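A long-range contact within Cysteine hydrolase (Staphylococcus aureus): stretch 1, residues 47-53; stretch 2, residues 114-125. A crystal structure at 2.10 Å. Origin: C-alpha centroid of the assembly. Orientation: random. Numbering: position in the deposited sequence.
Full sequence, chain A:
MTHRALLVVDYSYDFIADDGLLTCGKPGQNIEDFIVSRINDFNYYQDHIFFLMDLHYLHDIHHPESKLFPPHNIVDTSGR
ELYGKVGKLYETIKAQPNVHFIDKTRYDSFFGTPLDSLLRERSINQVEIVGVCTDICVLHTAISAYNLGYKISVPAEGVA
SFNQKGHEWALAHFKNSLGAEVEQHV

Stretch 1 (47-53) DHIFFLM
Stretch 2 114-125: PLDSLLRERSIN

The most unusual feature is an arginine methylene packed over one face of a histidine ring, a CH-pi contact. Arg122 CD sits 3.5 Å from the centroid of the His48 ring (chi1 m, chi2 -84°), 10° off the ring normal. Arg122 NE is 3.5 Å from His48 CE1, yet no hydrogen bond joins the stretches. The arginine is held from its own side. Arg122 NH1 donates to Leu118 O at 2.9 Å and forms a salt bridge with Glu121 OE1 at 3.0 Å. Its chi1 to chi3 are m, t, t, with chi4 at 74°.

The extended strand, which includes Ile49 to Met53 (phi -95 to -137°, psi 115 to 127°), runs nearly antiparallel to helix 115-121 (Leu115 to Arg120: phi -58 to -66°, psi -35 to -50°). The axes make 172° and approach to 11.0 Å. CA atoms pair His48 with Arg122 at 8.6 Å and Phe50 with Leu115 at 8.5 Å. Alternation points His48, Phe50 and Leu52 toward the helix side; Ile49, Phe51 and Met53 make no contact.

Phe50 (chi1 m, chi2 75°) is the apolar centre. Leu115 CD1 lies over one ring face, 3.6 Å from Phe50 CD2. Leu119 CD2 is 3.6 Å from Phe50 CE1. Leu115 (t, p) starts sideways, but its end reaches the strand. Leu115 CD2 also meets Leu52 CD2 (chi1 m, chi2 127°) at 4.1 Å. Leu118 and Leu119 are both m, t.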

# COMPACT_ATOMS: atom_id res chain seq x y z
N ASP A 47 12.17 -11.38 21.63
CA ASP A 47 11.56 -10.40 20.74
C ASP A 47 12.01 -10.65 19.30
O ASP A 47 13.01 -11.33 19.04
CB ASP A 47 11.93 -8.99 21.16
CG ASP A 47 11.22 -8.55 22.44
OD1 ASP A 47 10.08 -9.01 22.69
OD2 ASP A 47 11.80 -7.75 23.21
N HIS A 48 11.26 -10.10 18.36
CA HIS A 48 11.47 -10.43 16.97
C HIS A 48 12.52 -9.52 16.34
O HIS A 48 12.56 -8.32 16.62
CB HIS A 48 10.15 -10.36 16.21
CG HIS A 48 9.22 -11.46 16.58
ND1 HIS A 48 9.29 -12.71 16.00
CD2 HIS A 48 8.25 -11.53 17.53
CE1 HIS A 48 8.38 -13.49 16.54
NE2 HIS A 48 7.74 -12.80 17.48
N ILE A 49 13.37 -10.11 15.51
CA ILE A 49 14.46 -9.41 14.84
C ILE A 49 14.34 -9.68 13.35
O ILE A 49 14.29 -10.84 12.93
CB ILE A 49 15.84 -9.85 15.35
CG1 ILE A 49 15.92 -9.72 16.88
CG2 ILE A 49 16.91 -9.00 14.72
CD1 ILE A 49 16.68 -10.84 17.55
N PHE A 50 14.32 -8.61 12.56
CA PHE A 50 14.18 -8.70 11.11
C PHE A 50 15.45 -8.15 10.48
O PHE A 50 15.82 -6.99 10.74
CB PHE A 50 12.95 -7.93 10.62
CG PHE A 50 11.65 -8.45 11.17
CD1 PHE A 50 11.28 -8.18 12.48
CD2 PHE A 50 10.78 -9.19 10.36
CE1 PHE A 50 10.07 -8.66 13.00
CE2 PHE A 50 9.56 -9.67 10.87
CZ PHE A 50 9.20 -9.41 12.18
N PHE A 51 16.14 -8.98 9.70
CA PHE A 51 17.27 -8.54 8.90
C PHE A 51 16.77 -8.23 7.50
O PHE A 51 16.26 -9.13 6.81
CB PHE A 51 18.38 -9.61 8.89
CG PHE A 51 19.01 -9.84 10.24
CD1 PHE A 51 18.44 -10.72 11.14
CD2 PHE A 51 20.16 -9.17 10.61
CE1 PHE A 51 19.02 -10.94 12.40
CE2 PHE A 51 20.74 -9.37 11.84
CZ PHE A 51 20.17 -10.26 12.74
N LEU A 52 16.85 -6.96 7.10
CA LEU A 52 16.30 -6.47 5.84
C LEU A 52 17.44 -6.16 4.89
O LEU A 52 18.32 -5.35 5.22
CB LEU A 52 15.44 -5.24 6.08
CG LEU A 52 14.18 -5.66 6.84
CD1 LEU A 52 13.99 -4.80 8.09
CD2 LEU A 52 12.99 -5.58 5.91
N MET A 53 17.42 -6.77 3.71
CA MET A 53 18.59 -6.77 2.83
C MET A 53 18.21 -6.51 1.37
O MET A 53 17.39 -7.22 0.80
CB MET A 53 19.34 -8.10 2.93
CG MET A 53 19.88 -8.36 4.32
SD MET A 53 21.32 -7.34 4.66
CE MET A 53 22.00 -7.28 3.01
N PRO A 114 6.45 -8.23 2.95
CA PRO A 114 5.41 -8.54 3.93
C PRO A 114 5.73 -8.04 5.34
O PRO A 114 5.14 -8.52 6.32
CB PRO A 114 5.35 -10.07 3.90
CG PRO A 114 6.77 -10.46 3.58
CD PRO A 114 7.32 -9.39 2.68
N LEU A 115 6.65 -7.08 5.47
CA LEU A 115 7.13 -6.69 6.80
C LEU A 115 5.99 -6.22 7.69
O LEU A 115 5.84 -6.67 8.83
CB LEU A 115 8.20 -5.61 6.68
CG LEU A 115 8.74 -5.11 8.03
CD1 LEU A 115 9.40 -6.26 8.81
CD2 LEU A 115 9.72 -3.95 7.81
N ASP A 116 5.15 -5.31 7.19
CA ASP A 116 4.07 -4.77 8.02
C ASP A 116 3.15 -5.90 8.49
O ASP A 116 2.79 -5.98 9.68
CB ASP A 116 3.30 -3.71 7.24
CG ASP A 116 2.10 -3.14 8.00
OD1 ASP A 116 2.21 -2.92 9.23
OD2 ASP A 116 1.05 -2.89 7.36
N SER A 117 2.77 -6.79 7.57
CA SER A 117 1.86 -7.87 7.96
C SER A 117 2.51 -8.83 8.95
O SER A 117 1.83 -9.33 9.85
CB SER A 117 1.37 -8.63 6.73
OG SER A 117 2.38 -9.52 6.31
N LEU A 118 3.82 -9.07 8.81
CA LEU A 118 4.54 -9.90 9.77
C LEU A 118 4.55 -9.28 11.16
O LEU A 118 4.37 -9.98 12.16
CB LEU A 118 5.96 -10.13 9.29
CG LEU A 118 6.12 -11.11 8.12
CD1 LEU A 118 7.54 -11.02 7.55
CD2 LEU A 118 5.80 -12.54 8.55
N LEU A 119 4.80 -7.97 11.24
CA LEU A 119 4.77 -7.27 12.52
C LEU A 119 3.37 -7.31 13.14
O LEU A 119 3.23 -7.55 14.35
CB LEU A 119 5.22 -5.82 12.33
CG LEU A 119 6.64 -5.60 11.80
CD1 LEU A 119 6.83 -4.14 11.30
CD2 LEU A 119 7.64 -5.94 12.88
N ARG A 120 2.34 -7.06 12.33
CA ARG A 120 0.96 -7.05 12.84
C ARG A 120 0.54 -8.43 13.36
O ARG A 120 -0.12 -8.53 14.39
CB ARG A 120 -0.00 -6.59 11.77
CG ARG A 120 0.10 -5.11 11.40
CD ARG A 120 -1.02 -4.72 10.41
NE ARG A 120 -0.75 -3.44 9.76
CZ ARG A 120 -1.69 -2.63 9.28
NH1 ARG A 120 -2.97 -2.96 9.37
NH2 ARG A 120 -1.35 -1.47 8.73
N GLU A 121 0.90 -9.51 12.62
CA GLU A 121 0.63 -10.88 13.06
C GLU A 121 1.10 -11.11 14.50
O GLU A 121 0.49 -11.88 15.25
CB GLU A 121 1.37 -11.90 12.17
CG GLU A 121 0.68 -12.37 10.89
CD GLU A 121 1.65 -13.10 9.94
OE1 GLU A 121 2.52 -13.86 10.41
OE2 GLU A 121 1.54 -12.91 8.71
N ARG A 122 2.21 -10.49 14.87
CA ARG A 122 2.90 -10.76 16.13
C ARG A 122 2.63 -9.71 17.19
O ARG A 122 3.35 -9.66 18.19
CB ARG A 122 4.40 -10.87 15.87
CG ARG A 122 4.74 -12.10 15.08
CD ARG A 122 6.08 -11.96 14.35
NE ARG A 122 6.40 -13.21 13.67
CZ ARG A 122 5.80 -13.63 12.56
NH1 ARG A 122 4.86 -12.88 11.99
NH2 ARG A 122 6.14 -14.79 12.01
N SER A 123 1.63 -8.84 16.97
CA SER A 123 1.22 -7.83 17.93
C SER A 123 2.35 -6.84 18.26
O SER A 123 2.49 -6.40 19.40
CB SER A 123 0.67 -8.48 19.21
OG SER A 123 -0.56 -9.11 18.91
N ILE A 124 3.15 -6.51 17.24
CA ILE A 124 4.22 -5.51 17.37
C ILE A 124 3.67 -4.15 16.98
O ILE A 124 3.16 -3.97 15.87
CB ILE A 124 5.41 -5.84 16.46
CG1 ILE A 124 5.93 -7.26 16.71
CG2 ILE A 124 6.49 -4.80 16.63
CD1 ILE A 124 6.71 -7.36 17.94
N ASN A 125 3.81 -3.16 17.86
CA ASN A 125 3.49 -1.79 17.48
C ASN A 125 4.66 -0.85 17.73
O ASN A 125 4.47 0.36 17.78
CB ASN A 125 2.23 -1.28 18.22
CG ASN A 125 2.50 -0.99 19.69
OD1 ASN A 125 3.40 -1.58 20.29
ND2 ASN A 125 1.72 -0.08 20.27